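PDB 3MQ0: transcriptional repressor of the blcABC operon, which probably binds DNA as an IclR-type transcription factor, repressing the blcABC operon of Agrobacterium tumefaciens, and is regulated through its oligomerization. Local coordinates for residues Glu127-Cys136 against Phe147-Thr158; Gln182-Ala190 against Asp210-Met218. One frame throughout, in Å; residues are numbered along the deposited sequence.

Contact 1: residues Glu127-Cys136 against Phe147-Thr158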
loop_
_atom_site.group_PDB
_atom_site.type_symbol
_atom_site.label_atom_id
_atom_site.label_comp_id
_atom_site.label_asym_id
_atom_site.label_seq_id
_atom_site.Cartn_x
_atom_site.Cartn_y
_atom_site.Cartn_z
ATOM N N GLU B 127 15.601 -12.666 -12.207
ATOM C CA GLU B 127 14.926 -12.337 -13.455
ATOM C C GLU B 127 14.870 -13.588 -14.312
ATOM O O GLU B 127 15.884 -14.022 -14.868
ATOM C CB GLU B 127 15.641 -11.196 -14.177
ATOM C CG GLU B 127 15.637 -9.913 -13.340
ATOM C CD GLU B 127 16.181 -8.701 -14.066
ATOM O OE1 GLU B 127 16.455 -8.796 -15.285
ATOM O OE2 GLU B 127 16.328 -7.647 -13.402
ATOM N N GLY B 128 13.687 -14.188 -14.396
ATOM C CA GLY B 128 13.531 -15.428 -15.130
ATOM C C GLY B 128 14.349 -16.526 -14.480
ATOM O O GLY B 128 14.214 -16.775 -13.288
ATOM N N GLY B 129 15.212 -17.173 -15.260
ATOM C CA GLY B 129 16.021 -18.261 -14.740
ATOM C C GLY B 129 17.390 -17.849 -14.227
ATOM O O GLY B 129 18.229 -18.716 -13.959
ATOM N N GLU B 130 17.622 -16.539 -14.098
ATOM C CA GLU B 130 18.912 -16.007 -13.625
ATOM C C GLU B 130 18.763 -15.199 -12.341
ATOM O O GLU B 130 17.672 -14.687 -12.058
ATOM C CB GLU B 130 19.538 -15.112 -14.711
ATOM C CG GLU B 130 19.650 -15.786 -16.071
ATOM C CD GLU B 130 20.323 -14.908 -17.125
ATOM O OE1 GLU B 130 19.679 -13.956 -17.626
ATOM O OE2 GLU B 130 21.498 -15.179 -17.454
ATOM N N VAL B 131 19.844 -15.076 -11.562
ATOM C CA VAL B 131 19.886 -14.060 -10.517
ATOM C C VAL B 131 20.809 -12.942 -10.997
ATOM O O VAL B 131 21.733 -13.197 -11.756
ATOM C CB VAL B 131 20.368 -14.599 -9.163
ATOM C CG1 VAL B 131 19.377 -15.647 -8.617
ATOM C CG2 VAL B 131 21.760 -15.194 -9.265
ATOM N N VAL B 132 20.526 -11.715 -10.574
ATOM C CA VAL B 132 21.328 -10.546 -10.934
ATOM C C VAL B 132 21.847 -9.923 -9.650
ATOM O O VAL B 132 21.070 -9.704 -8.712
ATOM C CB VAL B 132 20.475 -9.512 -11.695
ATOM C CG1 VAL B 132 21.306 -8.273 -12.027
ATOM C CG2 VAL B 132 19.889 -10.141 -12.958
ATOM N N TYR B 133 23.155 -9.696 -9.581
ATOM C CA TYR B 133 23.794 -9.154 -8.381
ATOM C C TYR B 133 23.579 -7.656 -8.291
ATOM O O TYR B 133 23.986 -6.919 -9.179
ATOM C CB TYR B 133 25.294 -9.552 -8.321
ATOM C CG TYR B 133 25.364 -11.023 -8.081
ATOM C CD1 TYR B 133 25.239 -11.910 -9.133
ATOM C CD2 TYR B 133 25.397 -11.534 -6.788
ATOM C CE1 TYR B 133 25.192 -13.277 -8.916
ATOM C CE2 TYR B 133 25.353 -12.897 -6.558
ATOM C CZ TYR B 133 25.259 -13.761 -7.631
ATOM O OH TYR B 133 25.216 -15.117 -7.422
ATOM N N ILE B 134 22.901 -7.208 -7.240
ATOM C CA ILE B 134 22.660 -5.779 -7.080
ATOM C C ILE B 134 23.400 -5.166 -5.903
ATOM O O ILE B 134 23.463 -3.939 -5.772
ATOM C CB ILE B 134 21.163 -5.448 -6.980
ATOM C CG1 ILE B 134 20.519 -6.144 -5.778
ATOM C CG2 ILE B 134 20.451 -5.866 -8.263
ATOM C CD1 ILE B 134 19.112 -5.623 -5.451
ATOM N N GLY B 135 23.945 -6.010 -5.040
ATOM C CA GLY B 135 24.752 -5.539 -3.923
ATOM C C GLY B 135 25.796 -6.566 -3.543
ATOM O O GLY B 135 25.595 -7.760 -3.751
ATOM N N CYS B 136 26.929 -6.101 -3.022
ATOM C CA CYS B 136 27.986 -7.016 -2.619
ATOM C C CYS B 136 28.886 -6.368 -1.583
ATOM O O CYS B 136 29.439 -5.293 -1.828
ATOM C CB CYS B 136 28.821 -7.459 -3.827
ATOM S SG CYS B 136 30.167 -8.637 -3.420
ATOM N N PHE B 147 31.945 -11.733 -7.281
ATOM C CA PHE B 147 30.695 -11.195 -7.594
ATOM C C PHE B 147 30.953 -9.749 -7.968
ATOM O O PHE B 147 31.750 -9.097 -7.359
ATOM C CB PHE B 147 29.820 -11.349 -6.377
ATOM C CG PHE B 147 29.700 -12.746 -5.924
ATOM C CD1 PHE B 147 28.909 -13.634 -6.589
ATOM C CD2 PHE B 147 30.404 -13.193 -4.853
ATOM C CE1 PHE B 147 28.801 -14.902 -6.183
ATOM C CE2 PHE B 147 30.301 -14.466 -4.447
ATOM C CZ PHE B 147 29.486 -15.329 -5.105
ATOM N N ARG B 148 30.269 -9.304 -8.995
ATOM C CA ARG B 148 30.330 -7.936 -9.504
ATOM C C ARG B 148 28.909 -7.442 -9.697
ATOM O O ARG B 148 28.060 -8.202 -10.153
ATOM C CB ARG B 148 30.987 -7.915 -10.875
ATOM C CG ARG B 148 32.396 -8.437 -10.946
ATOM C CD ARG B 148 32.881 -8.272 -12.377
ATOM N NE ARG B 148 31.807 -8.568 -13.330
ATOM C CZ ARG B 148 31.576 -9.781 -13.806
ATOM N NH1 ARG B 148 32.356 -10.772 -13.415
ATOM N NH2 ARG B 148 30.583 -10.015 -14.665
ATOM N N ILE B 149 28.650 -6.171 -9.396
ATOM C CA ILE B 149 27.298 -5.631 -9.565
ATOM C C ILE B 149 26.893 -5.757 -11.038
ATOM O O ILE B 149 27.700 -5.488 -11.935
ATOM C CB ILE B 149 27.200 -4.151 -9.093
ATOM C CG1 ILE B 149 27.762 -3.993 -7.676
ATOM C CG2 ILE B 149 25.752 -3.630 -9.205
ATOM C CD1 ILE B 149 26.993 -4.756 -6.603
ATOM N N GLY B 150 25.664 -6.204 -11.291
ATOM C CA GLY B 150 25.174 -6.369 -12.654
ATOM C C GLY B 150 25.422 -7.741 -13.273
ATOM O O GLY B 150 24.849 -8.088 -14.305
ATOM N N MET B 151 26.301 -8.512 -12.654
ATOM C CA MET B 151 26.625 -9.868 -13.092
ATOM C C MET B 151 25.402 -10.791 -12.998
ATOM O O MET B 151 24.525 -10.559 -12.170
ATOM C CB MET B 151 27.766 -10.383 -12.218
ATOM C CG MET B 151 27.925 -11.867 -12.127
ATOM S SD MET B 151 29.411 -12.180 -11.171
ATOM C CE MET B 151 28.934 -13.661 -10.298
ATOM N N ARG B 152 25.328 -11.790 -13.889
ATOM C CA ARG B 152 24.243 -12.790 -13.891
ATOM C C ARG B 152 24.764 -14.204 -13.727
ATOM O O ARG B 152 25.807 -14.549 -14.273
ATOM C CB ARG B 152 23.464 -12.745 -15.209
ATOM C CG ARG B 152 22.943 -11.369 -15.549
ATOM C CD ARG B 152 22.077 -11.319 -16.797
ATOM N NE ARG B 152 21.427 -10.012 -16.824
ATOM C CZ ARG B 152 20.127 -9.807 -16.670
ATOM N NH1 ARG B 152 19.296 -10.829 -16.531
ATOM N NH2 ARG B 152 19.653 -8.570 -16.691
ATOM N N LEU B 153 24.018 -15.025 -12.992
ATOM C CA LEU B 153 24.301 -16.453 -12.867
ATOM C C LEU B 153 22.989 -17.244 -12.937
ATOM O O LEU B 153 21.926 -16.698 -12.655
ATOM C CB LEU B 153 25.001 -16.743 -11.536
ATOM C CG LEU B 153 26.475 -16.334 -11.486
ATOM C CD1 LEU B 153 27.052 -16.627 -10.096
ATOM C CD2 LEU B 153 27.253 -17.068 -12.546
ATOM N N PRO B 154 23.057 -18.539 -13.297
ATOM C CA PRO B 154 21.846 -19.379 -13.301
ATOM C C PRO B 154 21.252 -19.527 -11.914
ATOM O O PRO B 154 21.939 -19.952 -10.982
ATOM C CB PRO B 154 22.354 -20.739 -13.795
ATOM C CG PRO B 154 23.633 -20.435 -14.528
ATOM C CD PRO B 154 24.238 -19.261 -13.803
ATOM N N ALA B 155 19.980 -19.181 -11.779
ATOM C CA ALA B 155 19.285 -19.287 -10.501
ATOM C C ALA B 155 19.354 -20.678 -9.861
ATOM O O ALA B 155 19.426 -20.788 -8.640
ATOM C CB ALA B 155 17.834 -18.853 -10.652
ATOM N N PRO B 156 19.317 -21.752 -10.671
ATOM C CA PRO B 156 19.285 -23.062 -9.997
ATOM C C PRO B 156 20.567 -23.407 -9.250
ATOM O O PRO B 156 20.514 -24.262 -8.370
ATOM C CB PRO B 156 19.093 -24.048 -11.155
ATOM C CG PRO B 156 18.355 -23.258 -12.176
ATOM C CD PRO B 156 18.964 -21.870 -12.100
ATOM N N PHE B 157 21.683 -22.769 -9.599
ATOM C CA PHE B 157 22.974 -23.111 -9.006
ATOM C C PHE B 157 23.376 -22.256 -7.778
ATOM O O PHE B 157 24.194 -22.685 -6.965
ATOM C CB PHE B 157 24.088 -23.017 -10.066
ATOM C CG PHE B 157 23.852 -23.856 -11.318
ATOM C CD1 PHE B 157 23.071 -24.997 -11.288
ATOM C CD2 PHE B 157 24.449 -23.495 -12.519
ATOM C CE1 PHE B 157 22.872 -25.755 -12.434
ATOM C CE2 PHE B 157 24.247 -24.246 -13.681
ATOM C CZ PHE B 157 23.455 -25.387 -13.623
ATOM N N THR B 158 22.829 -21.055 -7.641
ATOM C CA THR B 158 23.282 -20.154 -6.573
ATOM C C THR B 158 22.437 -20.312 -5.309
ATOM O O THR B 158 21.307 -20.791 -5.376
ATOM C CB THR B 158 23.201 -18.666 -7.017
ATOM O OG1 THR B 158 21.843 -18.337 -7.313
ATOM C CG2 THR B 158 24.027 -18.407 -8.274
#

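Contact 2: residues Gln182-Ala190 against Asp210-Met218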
loop_
_atom_site.group_PDB
_atom_site.type_symbol
_atom_site.label_atom_id
_atom_site.label_comp_id
_atom_site.label_asym_id
_atom_site.label_seq_id
_atom_site.Cartn_x
_atom_site.Cartn_y
_atom_site.Cartn_z
ATOM N N GLN B 182 23.135 -25.715 -18.400
ATOM C CA GLN B 182 24.297 -26.595 -18.342
ATOM C C GLN B 182 25.102 -26.351 -17.066
ATOM O O GLN B 182 25.188 -25.219 -16.596
ATOM C CB GLN B 182 25.193 -26.369 -19.567
ATOM C CG GLN B 182 24.563 -26.760 -20.901
ATOM C CD GLN B 182 24.379 -28.265 -21.053
ATOM O OE1 GLN B 182 25.331 -29.039 -20.929
ATOM N NE2 GLN B 182 23.147 -28.685 -21.317
ATOM N N PRO B 183 25.716 -27.410 -16.508
ATOM C CA PRO B 183 26.441 -27.288 -15.233
ATOM C C PRO B 183 27.658 -26.362 -15.291
ATOM O O PRO B 183 28.323 -26.278 -16.325
ATOM C CB PRO B 183 26.888 -28.727 -14.945
ATOM C CG PRO B 183 26.891 -29.399 -16.279
ATOM C CD PRO B 183 25.754 -28.783 -17.037
ATOM N N LEU B 184 27.939 -25.669 -14.189
ATOM C CA LEU B 184 29.157 -24.869 -14.079
ATOM C C LEU B 184 30.295 -25.697 -13.488
ATOM O O LEU B 184 31.462 -25.491 -13.823
ATOM C CB LEU B 184 28.924 -23.605 -13.246
ATOM C CG LEU B 184 27.966 -22.568 -13.844
ATOM C CD1 LEU B 184 28.025 -21.249 -13.081
ATOM C CD2 LEU B 184 28.273 -22.333 -15.323
ATOM N N THR B 185 29.952 -26.626 -12.599
ATOM C CA THR B 185 30.940 -27.497 -11.962
ATOM C C THR B 185 30.384 -28.911 -11.940
ATOM O O THR B 185 29.260 -29.133 -12.368
ATOM C CB THR B 185 31.247 -27.064 -10.498
ATOM O OG1 THR B 185 30.141 -27.411 -9.654
ATOM C CG2 THR B 185 31.490 -25.564 -10.403
ATOM N N SER B 186 31.165 -29.861 -11.436
ATOM C CA SER B 186 30.704 -31.237 -11.306
ATOM C C SER B 186 29.667 -31.394 -10.197
ATOM O O SER B 186 29.089 -32.468 -10.030
ATOM C CB SER B 186 31.880 -32.174 -11.045
ATOM O OG SER B 186 32.492 -31.900 -9.796
ATOM N N ARG B 187 29.424 -30.325 -9.440
ATOM C CA ARG B 187 28.436 -30.380 -8.359
ATOM C C ARG B 187 27.155 -29.642 -8.704
ATOM O O ARG B 187 26.172 -29.721 -7.964
ATOM C CB ARG B 187 29.005 -29.783 -7.072
ATOM C CG ARG B 187 30.416 -30.211 -6.768
ATOM C CD ARG B 187 30.437 -31.272 -5.713
ATOM N NE ARG B 187 29.763 -30.840 -4.497
ATOM C CZ ARG B 187 29.785 -31.530 -3.363
ATOM N NH1 ARG B 187 30.460 -32.671 -3.303
ATOM N NH2 ARG B 187 29.144 -31.082 -2.292
ATOM N N SER B 188 27.158 -28.914 -9.814
ATOM C CA SER B 188 25.974 -28.155 -10.205
ATOM C C SER B 188 24.788 -29.092 -10.288
ATOM O O SER B 188 24.912 -30.188 -10.803
ATOM C CB SER B 188 26.188 -27.495 -11.567
ATOM O OG SER B 188 27.218 -26.525 -11.509
ATOM N N VAL B 189 23.635 -28.664 -9.790
ATOM C CA VAL B 189 22.460 -29.521 -9.844
ATOM C C VAL B 189 22.177 -29.896 -11.309
ATOM O O VAL B 189 22.235 -29.051 -12.196
ATOM C CB VAL B 189 21.262 -28.876 -9.124
ATOM C CG1 VAL B 189 20.804 -27.626 -9.847
ATOM C CG2 VAL B 189 20.134 -29.861 -8.988
ATOM N N ALA B 190 21.919 -31.176 -11.558
ATOM C CA ALA B 190 21.929 -31.697 -12.919
ATOM C C ALA B 190 20.588 -31.627 -13.641
ATOM O O ALA B 190 20.525 -31.825 -14.843
ATOM C CB ALA B 190 22.457 -33.131 -12.923
ATOM N N ASP B 210 24.401 -23.637 -1.362
ATOM C CA ASP B 210 25.080 -23.961 -2.618
ATOM C C ASP B 210 26.449 -24.524 -2.286
ATOM O O ASP B 210 27.365 -23.780 -1.948
ATOM C CB ASP B 210 25.244 -22.719 -3.498
ATOM C CG ASP B 210 26.419 -22.827 -4.467
ATOM O OD1 ASP B 210 26.748 -23.956 -4.890
ATOM O OD2 ASP B 210 27.018 -21.779 -4.814
ATOM N N ASP B 211 26.590 -25.842 -2.363
ATOM C CA ASP B 211 27.859 -26.455 -2.019
ATOM C C ASP B 211 28.691 -26.656 -3.280
ATOM O O ASP B 211 28.708 -27.748 -3.858
ATOM C CB ASP B 211 27.631 -27.787 -1.306
ATOM C CG ASP B 211 28.909 -28.334 -0.671
ATOM O OD1 ASP B 211 30.000 -27.805 -0.982
ATOM O OD2 ASP B 211 28.825 -29.293 0.131
ATOM N N GLY B 212 29.362 -25.593 -3.713
ATOM C CA GLY B 212 30.284 -25.673 -4.834
ATOM C C GLY B 212 29.656 -25.846 -6.208
ATOM O O GLY B 212 30.268 -26.429 -7.107
ATOM N N GLN B 213 28.452 -25.316 -6.383
ATOM C CA GLN B 213 27.738 -25.403 -7.668
ATOM C C GLN B 213 28.080 -24.285 -8.651
ATOM O O GLN B 213 27.670 -24.330 -9.805
ATOM C CB GLN B 213 26.227 -25.454 -7.432
ATOM C CG GLN B 213 25.844 -26.669 -6.599
ATOM C CD GLN B 213 24.369 -26.963 -6.614
ATOM O OE1 GLN B 213 23.657 -26.633 -7.570
ATOM N NE2 GLN B 213 23.892 -27.592 -5.544
ATOM N N ILE B 214 28.821 -23.284 -8.181
ATOM C CA ILE B 214 29.265 -22.175 -9.029
ATOM C C ILE B 214 30.781 -22.207 -9.194
ATOM O O ILE B 214 31.311 -22.085 -10.303
ATOM C CB ILE B 214 28.890 -20.817 -8.404
ATOM C CG1 ILE B 214 27.374 -20.655 -8.325
ATOM C CG2 ILE B 214 29.540 -19.675 -9.186
ATOM C CD1 ILE B 214 26.691 -20.675 -9.687
ATOM N N ARG B 215 31.478 -22.355 -8.076
ATOM C CA ARG B 215 32.917 -22.548 -8.094
ATOM C C ARG B 215 33.283 -23.673 -7.155
ATOM O O ARG B 215 32.782 -23.748 -6.043
ATOM C CB ARG B 215 33.649 -21.278 -7.654
ATOM C CG ARG B 215 33.844 -20.240 -8.737
ATOM C CD ARG B 215 35.111 -19.420 -8.485
ATOM N NE ARG B 215 35.197 -18.252 -9.359
ATOM C CZ ARG B 215 35.611 -18.285 -10.622
ATOM N NH1 ARG B 215 35.976 -19.433 -11.176
ATOM N NH2 ARG B 215 35.654 -17.166 -11.332
ATOM N N GLU B 216 34.180 -24.545 -7.594
ATOM C CA GLU B 216 34.665 -25.597 -6.720
ATOM C C GLU B 216 35.319 -24.969 -5.492
ATOM O O GLU B 216 36.087 -24.009 -5.602
ATOM C CB GLU B 216 35.642 -26.503 -7.468
ATOM C CG GLU B 216 35.126 -26.922 -8.837
ATOM C CD GLU B 216 35.533 -28.332 -9.211
ATOM O OE1 GLU B 216 36.752 -28.595 -9.305
ATOM O OE2 GLU B 216 34.630 -29.177 -9.401
ATOM N N GLY B 217 34.984 -25.499 -4.324
ATOM C CA GLY B 217 35.542 -25.013 -3.079
ATOM C C GLY B 217 34.820 -23.822 -2.468
ATOM O O GLY B 217 35.168 -23.388 -1.375
ATOM N N MET B 218 33.828 -23.285 -3.169
ATOM C CA MET B 218 33.046 -22.175 -2.629
ATOM C C MET B 218 31.717 -22.688 -2.130
ATOM O O MET B 218 31.009 -23.395 -2.845
ATOM C CB MET B 218 32.809 -21.081 -3.673
ATOM C CG MET B 218 31.970 -19.906 -3.152
ATOM S SD MET B 218 31.865 -18.451 -4.237
ATOM C CE MET B 218 30.801 -19.070 -5.526
HETATM O O HOH W 1 34.067 -28.594 -11.880
HETATM O O HOH W 2 26.661 -30.203 -3.328
#

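Contact 1: residues Glu127-Cys136 against Phe147-Thr158
V131 and L153 form the hydrogen-bonded pair of an antiparallel edge pairing, in which the short strand 152-154 closes one side of the six-stranded sheet by lying along strand 130-137. V131 N gives to L153 O at 2.9 Å, and L153 N returns the bond to V131 O. Further backbone bonds continue the pairing beyond both ends of strand 152-154: A155 N reaches G129 O, and a nearly straight bond of 2.8 Å joins G150 N to Y133 O. Within the GAF-type effector domain of IclR regulators, strand 120-127 flanks 130-137 on its other side, and opposite L123 the residues I134 and G135 form a classic beta bulge. On the sheet face bearing V132 and R152, V132 CG2 sits over the centre of the R152 guanidinium, 3.7 Å from CZ. The extended arginine joins E130 and E127 in a salt-bridge network: NH1 makes a weak hydrogen bond to E130 OE1 (3.3 Å), NH2 a longer ion pair with E127 OE1 (3.5 Å). The Y133 ring takes F147 CD1 over one face, 3.6 Å from CE2, the planes turned 36° apart. M151 O accepts from Y133 N and also lies at that ring's edge, while M151 SD makes an oblique Met-aromatic contact.

Contact 2: residues Gln182-Ala190 against Asp210-Met218
D211 and R187 begin the contact between the end of strand 208-211, with the turn after it, and the loop leading into helix 192-205. D211 OD2 forms a salt bridge with R187 NH2 at 3.0 Å, lying at the guanidinium edge although the carboxylate plane is turned 63° from it. R187 bends at chi2 (-102°) and again at chi3, which turns the guanidinium so that its edge meets D211; NE makes a weak bond to D211 O, and a water, only weakly bonded to NH2, also gives to that carbonyl. G212, with positive phi, offers its carbonyl to T185: OG1 gives to G212 O at 2.7 Å in the carbonyl plane. The same hydroxyl accepts from R187 N, closing an ST turn, and is thus held by one bond given and one accepted. Q213 is gripped along its length. Its backbone N is held by D210 OD1 in an Asx motif, while its carbonyl O receives S188 OG at 2.8 Å. That serine oxygen in turn accepts from L184 N and T185 N, giving it three hydrogen bonds. Farther out, Q213 CG passes 3.4 Å from R187 O, and OE1 takes V189 N at 3.0 Å from well above the amide plane. K162 also bonds to OE1, and E198 binds NE2, tying the amide to two helices. I214 lies alongside L184, their CD1 atoms 3.7 Å apart, and its carbonyl O is near T185 CG2. E216 OE2 receives a weak bond from S186 OG and, also weakly, one from a water that accepts from S186 N. Such side chain to backbone bonding, with the ST turn and the Asx motif, joins two irregular connections at the edge-strand end of the GAF-type effector domain.

Contact 1 closes along the chain before contact 2 opens, and their centres lie about 15 Å apart on the same side of the chain's centre, both within the IclR C-terminal, GAF-like region. They reach the same antiparallel sheet at its two outermost strands within this chain: 152-154 in contact 1 and 208-211 in contact 2. F157, just after strand 152-154, bridges them, its CE2 3.2 Å from Q182 O and its backbone O 3.5 Å from Q213 CB. K162 of helix 159-165 also serves both, bonding P156 O and Q213 OE1. The two outer strands are thus linked through loops and a helix within one effector domain, apart from the helix-turn-helix region.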